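Local coordinates for methanol--corrinoid protein co-methyltransferase (Methanosarcina barkeri, PDB 2I2X), which transfers the methyl group of methanol to the cob(I)amide carried by its partner corrinoid protein MtaC, a zinc-dependent step of methanogenesis, at residues D15-F19 / I274-A278; G37-P41 / C337-N341; G77-I81 / G117-A121. All blocks are in the same frame, centred on the assembly; numbering follows the deposited sequence.

Contact 1: residues D15-F19 / I274-A278; sequences DEMTF and IIVKA
The thioether of Met17 lies against the flank of helix 273-280, its CE resting over the turn between Ile274 and Ala278. The contact joins a segment near the N-terminus of the chain to a short helix that comes just before strand 285-287 of the TIM barrel. Met17 runs straight out to SD and then bends at chi3 (81°), which turns the methyl onto the helix: SD touches Ala278 CB at 3.7 Å, and CE comes within 3.4 Å of Ala278 N. On one side of this methyl stands Lys277 CG, 3.8 Å from Met17 CE; Ile274 CD1 adds a further methyl at 4.0 Å from the same carbon. Lys277 sets off with CG opposite the backbone N (chi1 -177°) and stays fully extended, carrying its ammonium past the methionine to the backbone of 15-19. This charge is buried and held several times over, by a salt bridge to Asp308 and by the carbonyls of Cys306 and Val21 as well as that of Thr18. A leucine in place of Lys277 would probably leave Asp308 without this positive partner and the carbonyl of Thr18 without this donor. The hydroxyl of Thr18 turns to Asp349 instead, while Thr18 O takes Lys277 NZ at 3.2 Å, almost head-on, with a C=O...N angle of 164°.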
loop_
_atom_site.group_PDB
_atom_site.type_symbol
_atom_site.label_atom_id
_atom_site.label_comp_id
_atom_site.label_asym_id
_atom_site.label_seq_id
_atom_site.Cartn_x
_atom_site.Cartn_y
_atom_site.Cartn_z
ATOM N N ASP A 15 19.944 23.186 -12.735
ATOM C CA ASP A 15 18.932 23.998 -12.075
ATOM C C ASP A 15 17.720 24.310 -12.939
ATOM O O ASP A 15 16.708 24.799 -12.420
ATOM C CB ASP A 15 19.524 25.293 -11.509
ATOM C CG ASP A 15 18.521 26.050 -10.665
ATOM O OD1 ASP A 15 18.245 25.606 -9.538
ATOM O OD2 ASP A 15 17.980 27.073 -11.139
ATOM N N GLU A 16 17.811 24.015 -14.231
ATOM C CA GLU A 16 16.698 24.220 -15.163
ATOM C C GLU A 16 15.714 23.048 -15.099
ATOM O O GLU A 16 14.557 23.148 -15.581
ATOM C CB GLU A 16 17.213 24.324 -16.618
ATOM C CG GLU A 16 17.538 25.724 -17.119
ATOM C CD GLU A 16 18.193 25.772 -18.528
ATOM O OE1 GLU A 16 18.361 24.719 -19.215
ATOM O OE2 GLU A 16 18.551 26.911 -18.948
ATOM N N MET A 17 16.189 21.923 -14.568
ATOM C CA MET A 17 15.361 20.734 -14.437
ATOM C C MET A 17 14.356 20.829 -13.262
ATOM O O MET A 17 14.663 21.341 -12.164
ATOM C CB MET A 17 16.236 19.502 -14.295
ATOM C CG MET A 17 17.157 19.253 -15.516
ATOM S SD MET A 17 18.234 17.836 -15.250
ATOM C CE MET A 17 17.061 16.579 -15.676
ATOM N N THR A 18 13.156 20.335 -13.520
ATOM C CA THR A 18 12.129 20.318 -12.528
ATOM C C THR A 18 11.173 19.162 -12.823
ATOM O O THR A 18 11.273 18.507 -13.884
ATOM C CB THR A 18 11.403 21.695 -12.426
ATOM O OG1 THR A 18 10.820 21.819 -11.132
ATOM C CG2 THR A 18 10.305 21.862 -13.483
ATOM N N PHE A 19 10.251 18.911 -11.885
ATOM C CA PHE A 19 9.258 17.868 -12.095
ATOM C C PHE A 19 8.027 18.365 -12.892
ATOM O O PHE A 19 7.730 19.567 -12.891
ATOM C CB PHE A 19 8.891 17.210 -10.774
ATOM C CG PHE A 19 8.489 18.185 -9.665
ATOM C CD1 PHE A 19 9.218 18.242 -8.486
ATOM C CD2 PHE A 19 7.349 18.972 -9.783
ATOM C CE1 PHE A 19 8.831 19.109 -7.433
ATOM C CE2 PHE A 19 6.966 19.828 -8.768
ATOM C CZ PHE A 19 7.703 19.906 -7.570
ATOM N N ILE A 274 16.705 9.890 -14.713
ATOM C CA ILE A 274 17.069 11.261 -14.355
ATOM C C ILE A 274 18.266 11.738 -15.236
ATOM O O ILE A 274 18.271 12.861 -15.784
ATOM C CB ILE A 274 17.304 11.445 -12.829
ATOM C CG1 ILE A 274 17.722 12.879 -12.496
ATOM C CG2 ILE A 274 18.364 10.443 -12.298
ATOM C CD1 ILE A 274 16.704 13.927 -12.753
ATOM N N ILE A 275 19.273 10.879 -15.372
ATOM C CA ILE A 275 20.366 11.183 -16.291
ATOM C C ILE A 275 19.826 11.359 -17.712
ATOM O O ILE A 275 20.195 12.292 -18.378
ATOM C CB ILE A 275 21.449 10.108 -16.235
ATOM C CG1 ILE A 275 22.036 10.036 -14.831
ATOM C CG2 ILE A 275 22.553 10.423 -17.209
ATOM C CD1 ILE A 275 22.660 8.716 -14.500
ATOM N N VAL A 276 18.921 10.490 -18.144
ATOM C CA VAL A 276 18.408 10.502 -19.515
ATOM C C VAL A 276 17.634 11.774 -19.847
ATOM O O VAL A 276 17.756 12.322 -20.960
ATOM C CB VAL A 276 17.554 9.221 -19.803
ATOM C CG1 VAL A 276 16.878 9.299 -21.156
ATOM C CG2 VAL A 276 18.424 7.959 -19.735
ATOM N N LYS A 277 16.862 12.249 -18.860
ATOM C CA LYS A 277 16.102 13.483 -18.962
ATOM C C LYS A 277 17.032 14.651 -19.138
ATOM O O LYS A 277 16.790 15.489 -20.009
ATOM C CB LYS A 277 15.210 13.712 -17.736
ATOM C CG LYS A 277 14.345 14.964 -17.874
ATOM C CD LYS A 277 13.229 15.016 -16.873
ATOM C CE LYS A 277 12.304 16.236 -17.068
ATOM N NZ LYS A 277 11.209 16.172 -16.067
ATOM N N ALA A 278 18.072 14.728 -18.310
ATOM C CA ALA A 278 19.089 15.786 -18.449
ATOM C C ALA A 278 19.703 15.850 -19.860
ATOM O O ALA A 278 19.928 16.933 -20.391
ATOM C CB ALA A 278 20.194 15.626 -17.400
#

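Contact 2: residues G37-P41 / C337-N341; sequences GYTIP and CALMN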
loop_
_atom_site.group_PDB
_atom_site.type_symbol
_atom_site.label_atom_id
_atom_site.label_comp_id
_atom_site.label_asym_id
_atom_site.label_seq_id
_atom_site.Cartn_x
_atom_site.Cartn_y
_atom_site.Cartn_z
ATOM N N GLY A 37 3.747 20.646 -17.693
ATOM C CA GLY A 37 3.333 21.541 -16.614
ATOM C C GLY A 37 2.486 20.830 -15.552
ATOM O O GLY A 37 1.837 21.483 -14.783
ATOM N N TYR A 38 2.477 19.488 -15.533
ATOM C CA TYR A 38 1.864 18.736 -14.431
ATOM C C TYR A 38 2.345 17.279 -14.352
ATOM O O TYR A 38 2.467 16.617 -15.384
ATOM C CB TYR A 38 0.325 18.782 -14.471
ATOM C CG TYR A 38 -0.334 18.214 -15.709
ATOM C CD1 TYR A 38 -0.635 19.024 -16.807
ATOM C CD2 TYR A 38 -0.674 16.872 -15.769
ATOM C CE1 TYR A 38 -1.268 18.495 -17.944
ATOM C CE2 TYR A 38 -1.310 16.327 -16.893
ATOM C CZ TYR A 38 -1.609 17.142 -17.979
ATOM O OH TYR A 38 -2.284 16.577 -19.059
ATOM N N THR A 39 2.590 16.798 -13.133
ATOM C CA THR A 39 2.948 15.400 -12.928
ATOM C C THR A 39 1.702 14.525 -13.037
ATOM O O THR A 39 0.592 14.984 -12.760
ATOM C CB THR A 39 3.612 15.185 -11.560
ATOM O OG1 THR A 39 2.721 15.626 -10.520
ATOM C CG2 THR A 39 4.945 15.952 -11.470
ATOM N N ILE A 40 1.878 13.274 -13.449
ATOM C CA ILE A 40 0.746 12.359 -13.630
ATOM C C ILE A 40 0.999 11.033 -12.925
ATOM O O ILE A 40 2.080 10.446 -13.090
ATOM C CB ILE A 40 0.506 12.032 -15.100
ATOM C CG1 ILE A 40 0.254 13.294 -15.919
ATOM C CG2 ILE A 40 -0.679 11.121 -15.247
ATOM C CD1 ILE A 40 0.747 13.141 -17.346
ATOM N N PRO A 41 0.006 10.544 -12.143
ATOM C CA PRO A 41 0.215 9.218 -11.550
ATOM C C PRO A 41 0.103 8.129 -12.605
ATOM O O PRO A 41 -0.707 8.232 -13.523
ATOM C CB PRO A 41 -0.917 9.112 -10.514
ATOM C CG PRO A 41 -2.008 10.008 -11.052
ATOM C CD PRO A 41 -1.300 11.130 -11.772
ATOM N N CYS A 337 1.234 13.373 -6.686
ATOM C CA CYS A 337 1.214 14.270 -7.827
ATOM C C CYS A 337 0.557 15.596 -7.479
ATOM O O CYS A 337 1.041 16.649 -7.904
ATOM C CB CYS A 337 0.584 13.623 -9.069
ATOM S SG CYS A 337 1.629 12.269 -9.846
ATOM N N ALA A 338 -0.514 15.573 -6.685
ATOM C CA ALA A 338 -1.232 16.806 -6.391
ATOM C C ALA A 338 -0.342 17.835 -5.642
ATOM O O ALA A 338 -0.412 19.047 -5.900
ATOM C CB ALA A 338 -2.563 16.529 -5.649
ATOM N N LEU A 339 0.531 17.335 -4.782
ATOM C CA LEU A 339 1.493 18.148 -4.036
ATOM C C LEU A 339 2.445 18.799 -5.009
ATOM O O LEU A 339 2.703 20.025 -4.977
ATOM C CB LEU A 339 2.276 17.268 -3.036
ATOM C CG LEU A 339 3.255 18.025 -2.137
ATOM C CD1 LEU A 339 2.494 18.996 -1.197
ATOM C CD2 LEU A 339 4.207 17.068 -1.359
ATOM N N MET A 340 2.961 17.977 -5.910
ATOM C CA MET A 340 3.903 18.478 -6.887
ATOM C C MET A 340 3.186 19.518 -7.733
ATOM O O MET A 340 3.729 20.595 -7.933
ATOM C CB MET A 340 4.507 17.341 -7.717
ATOM C CG MET A 340 5.669 16.609 -7.001
ATOM S SD MET A 340 6.401 15.303 -8.026
ATOM C CE MET A 340 5.144 14.012 -7.968
ATOM N N ASN A 341 1.958 19.238 -8.185
ATOM C CA ASN A 341 1.309 20.156 -9.112
ATOM C C ASN A 341 0.978 21.480 -8.478
ATOM O O ASN A 341 0.986 22.487 -9.168
ATOM C CB ASN A 341 0.091 19.537 -9.795
ATOM C CG ASN A 341 0.442 18.310 -10.636
ATOM O OD1 ASN A 341 1.629 18.083 -11.005
ATOM N ND2 ASN A 341 -0.590 17.516 -10.979
#
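Asn341 on helix 325-345 grips Thr39 through both ends of its carboxamide. OD1 receives two donors: Thr39 N at 2.7 Å from Asn341 OD1, and the hydroxyl Thr39 OG1, also 2.7 Å from Asn341 OD1. The backbone N-H arrives tilted 21° from the carbonyl plane, whereas the hydroxyl sits well above that plane, 43° out of it. Asn341 ND2 returns a weak bond to Thr39 O, so the amide spans the N-H and C=O of a single residue. With chi1 at 58°, the OG1 of Thr39 stands between its own backbone N and carbonyl carbon and faces the helix, 3.3 Å from Cys337 CB. Farther out, Met340 bends at chi3 and crosses Thr39 at about a right angle, its SD lying 3.8 Å from Thr39 CG2. At the other end Cys337 SG presses on the start of strand 40-43, 3.3 Å from Pro41 N and alongside Pro41 CD. The contact seats this TIM-barrel strand and the loop leading into it against an outer helix, whose Ala338 and Leu339 pack on Arg363 and Met356 of the second MtaB subunit. Two donors at short range on OD1, with the weak ND2 bond from the other arm of the amide, probably hold the carboxamide's rotation, and OD1 satisfies the buried N-H of Thr39 just before the strand begins.

Contact 3: residues G77-I81 / G117-A121; sequences GFPAI and GIKCA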
loop_
_atom_site.group_PDB
_atom_site.type_symbol
_atom_site.label_atom_id
_atom_site.label_comp_id
_atom_site.label_asym_id
_atom_site.label_seq_id
_atom_site.Cartn_x
_atom_site.Cartn_y
_atom_site.Cartn_z
ATOM N N GLY A 77 -11.490 13.158 -7.073
ATOM C CA GLY A 77 -11.334 14.417 -7.803
ATOM C C GLY A 77 -10.037 14.561 -8.586
ATOM O O GLY A 77 -9.667 15.660 -8.985
ATOM N N PHE A 78 -9.340 13.464 -8.819
ATOM C CA PHE A 78 -8.049 13.554 -9.527
ATOM C C PHE A 78 -8.254 13.829 -11.012
ATOM O O PHE A 78 -9.105 13.196 -11.638
ATOM C CB PHE A 78 -7.204 12.307 -9.264
ATOM C CG PHE A 78 -6.816 12.150 -7.813
ATOM C CD1 PHE A 78 -6.189 13.203 -7.129
ATOM C CD2 PHE A 78 -7.101 10.963 -7.110
ATOM C CE1 PHE A 78 -5.822 13.068 -5.810
ATOM C CE2 PHE A 78 -6.727 10.817 -5.780
ATOM C CZ PHE A 78 -6.081 11.866 -5.134
ATOM N N PRO A 79 -7.517 14.795 -11.573
ATOM C CA PRO A 79 -7.758 15.211 -12.966
ATOM C C PRO A 79 -7.103 14.344 -14.067
ATOM O O PRO A 79 -7.447 14.514 -15.239
ATOM C CB PRO A 79 -7.140 16.630 -13.008
ATOM C CG PRO A 79 -5.938 16.492 -12.154
ATOM C CD PRO A 79 -6.430 15.592 -10.973
ATOM N N ALA A 80 -6.167 13.467 -13.707
ATOM C CA ALA A 80 -5.417 12.680 -14.719
ATOM C C ALA A 80 -4.832 11.368 -14.193
ATOM O O ALA A 80 -4.551 11.204 -13.001
ATOM C CB ALA A 80 -4.314 13.524 -15.364
ATOM N N ILE A 81 -4.659 10.414 -15.089
ATOM C CA ILE A 81 -4.115 9.156 -14.668
ATOM C C ILE A 81 -3.613 8.349 -15.864
ATOM O O ILE A 81 -4.226 8.390 -16.930
ATOM C CB ILE A 81 -5.160 8.384 -13.817
ATOM C CG1 ILE A 81 -4.486 7.295 -12.954
ATOM C CG2 ILE A 81 -6.347 7.941 -14.629
ATOM C CD1 ILE A 81 -4.457 6.021 -13.588
ATOM N N GLY A 117 -14.684 13.707 -18.184
ATOM C CA GLY A 117 -13.551 14.485 -18.720
ATOM C C GLY A 117 -12.196 14.317 -18.018
ATOM O O GLY A 117 -11.336 15.180 -18.128
ATOM N N ILE A 118 -12.001 13.212 -17.295
ATOM C CA ILE A 118 -10.712 12.873 -16.742
ATOM C C ILE A 118 -9.750 12.489 -17.888
ATOM O O ILE A 118 -10.118 11.734 -18.781
ATOM C CB ILE A 118 -10.832 11.696 -15.721
ATOM C CG1 ILE A 118 -9.462 11.329 -15.143
ATOM C CG2 ILE A 118 -11.540 10.467 -16.341
ATOM C CD1 ILE A 118 -9.533 10.354 -13.992
ATOM N N LYS A 119 -8.540 13.048 -17.866
ATOM C CA LYS A 119 -7.516 12.757 -18.851
ATOM C C LYS A 119 -6.819 11.462 -18.480
ATOM O O LYS A 119 -6.473 11.239 -17.315
ATOM C CB LYS A 119 -6.496 13.884 -18.861
ATOM C CG LYS A 119 -7.082 15.278 -19.039
ATOM C CD LYS A 119 -6.171 16.263 -18.331
ATOM C CE LYS A 119 -5.950 17.506 -19.117
ATOM N NZ LYS A 119 -7.154 18.317 -19.269
ATOM N N CYS A 120 -6.615 10.598 -19.450
ATOM C CA CYS A 120 -5.883 9.360 -19.199
ATOM C C CYS A 120 -5.211 8.792 -20.451
ATOM O O CYS A 120 -5.545 9.173 -21.580
ATOM C CB CYS A 120 -6.836 8.336 -18.627
ATOM S SG CYS A 120 -8.293 8.222 -19.623
ATOM N N ALA A 121 -4.252 7.892 -20.253
ATOM C CA ALA A 121 -3.535 7.257 -21.361
ATOM C C ALA A 121 -3.199 5.859 -20.917
ATOM O O ALA A 121 -3.112 5.586 -19.726
ATOM C CB ALA A 121 -2.253 8.048 -21.750
HETATM O O HOH W 1 -8.855 16.451 -16.289
#
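Phe78 to Ile81 and Ile118 to Ala121 run in nearly the same direction, 16° apart, as they enter the neighbouring parallel strands 80-86 and 119-126 of the TIM barrel. Lys119 bonds across in both directions: its N donates to Pro79 O at 3.2 Å, and Lys119 O accepts from Ile81 N at 3.0 Å. A weak bond from Ala121 N to Ile81 O continues the pattern, and Cys120 CA approaches that same carbonyl in a CA-H...O contact. Gly77 and Gly117 are each the first residue past a helix, with positive phi; the helical path between the strands is a beta-alpha-beta crossover. Ile118, with CG1 anti to the backbone N (chi1 180°) and chi2 extended, sends CD1 across to Phe78 O at 3.7 Å and Ile81 CG2 at 4.0 Å. Ile81 CG2 also meets Cys120 CB at 4.0 Å. Ala80 and Lys119 occupy the other face, their CB atoms 4.1 Å apart, and both touch Leu32. A water donates to Pro79 O at 2.6 Å, adding a weak bridge to Gly117 O beside the direct backbone bond. The Ile81 face thus packs by apolar contact with Ile118, Cys120 and helix 55-76, while the start of the pairing also has a water among its partners.

In the fold
Contacts 2 and 3 meet at adjacent barrel strands, 40-43 and 80-86, with centres 12 Å apart; Pro41 CG lies 3.4 Å from Ala80 O, and both contacts touch the second MtaB subunit. Contact 1 reaches contact 2 through Phe19, whose CE2 packs 3.4 Å from Met340 O, although their centres are 16 Å apart. Contacts 1 and 3 do not touch: their nearest atoms are about 13 Å apart. All three lie away from the zinc site of Glu164, Cys220 and Cys269 and from the corrinoid pocket. Contact 1 is linked to the metal by sequence, since helix 273-280 begins four residues after the zinc ligand Cys269.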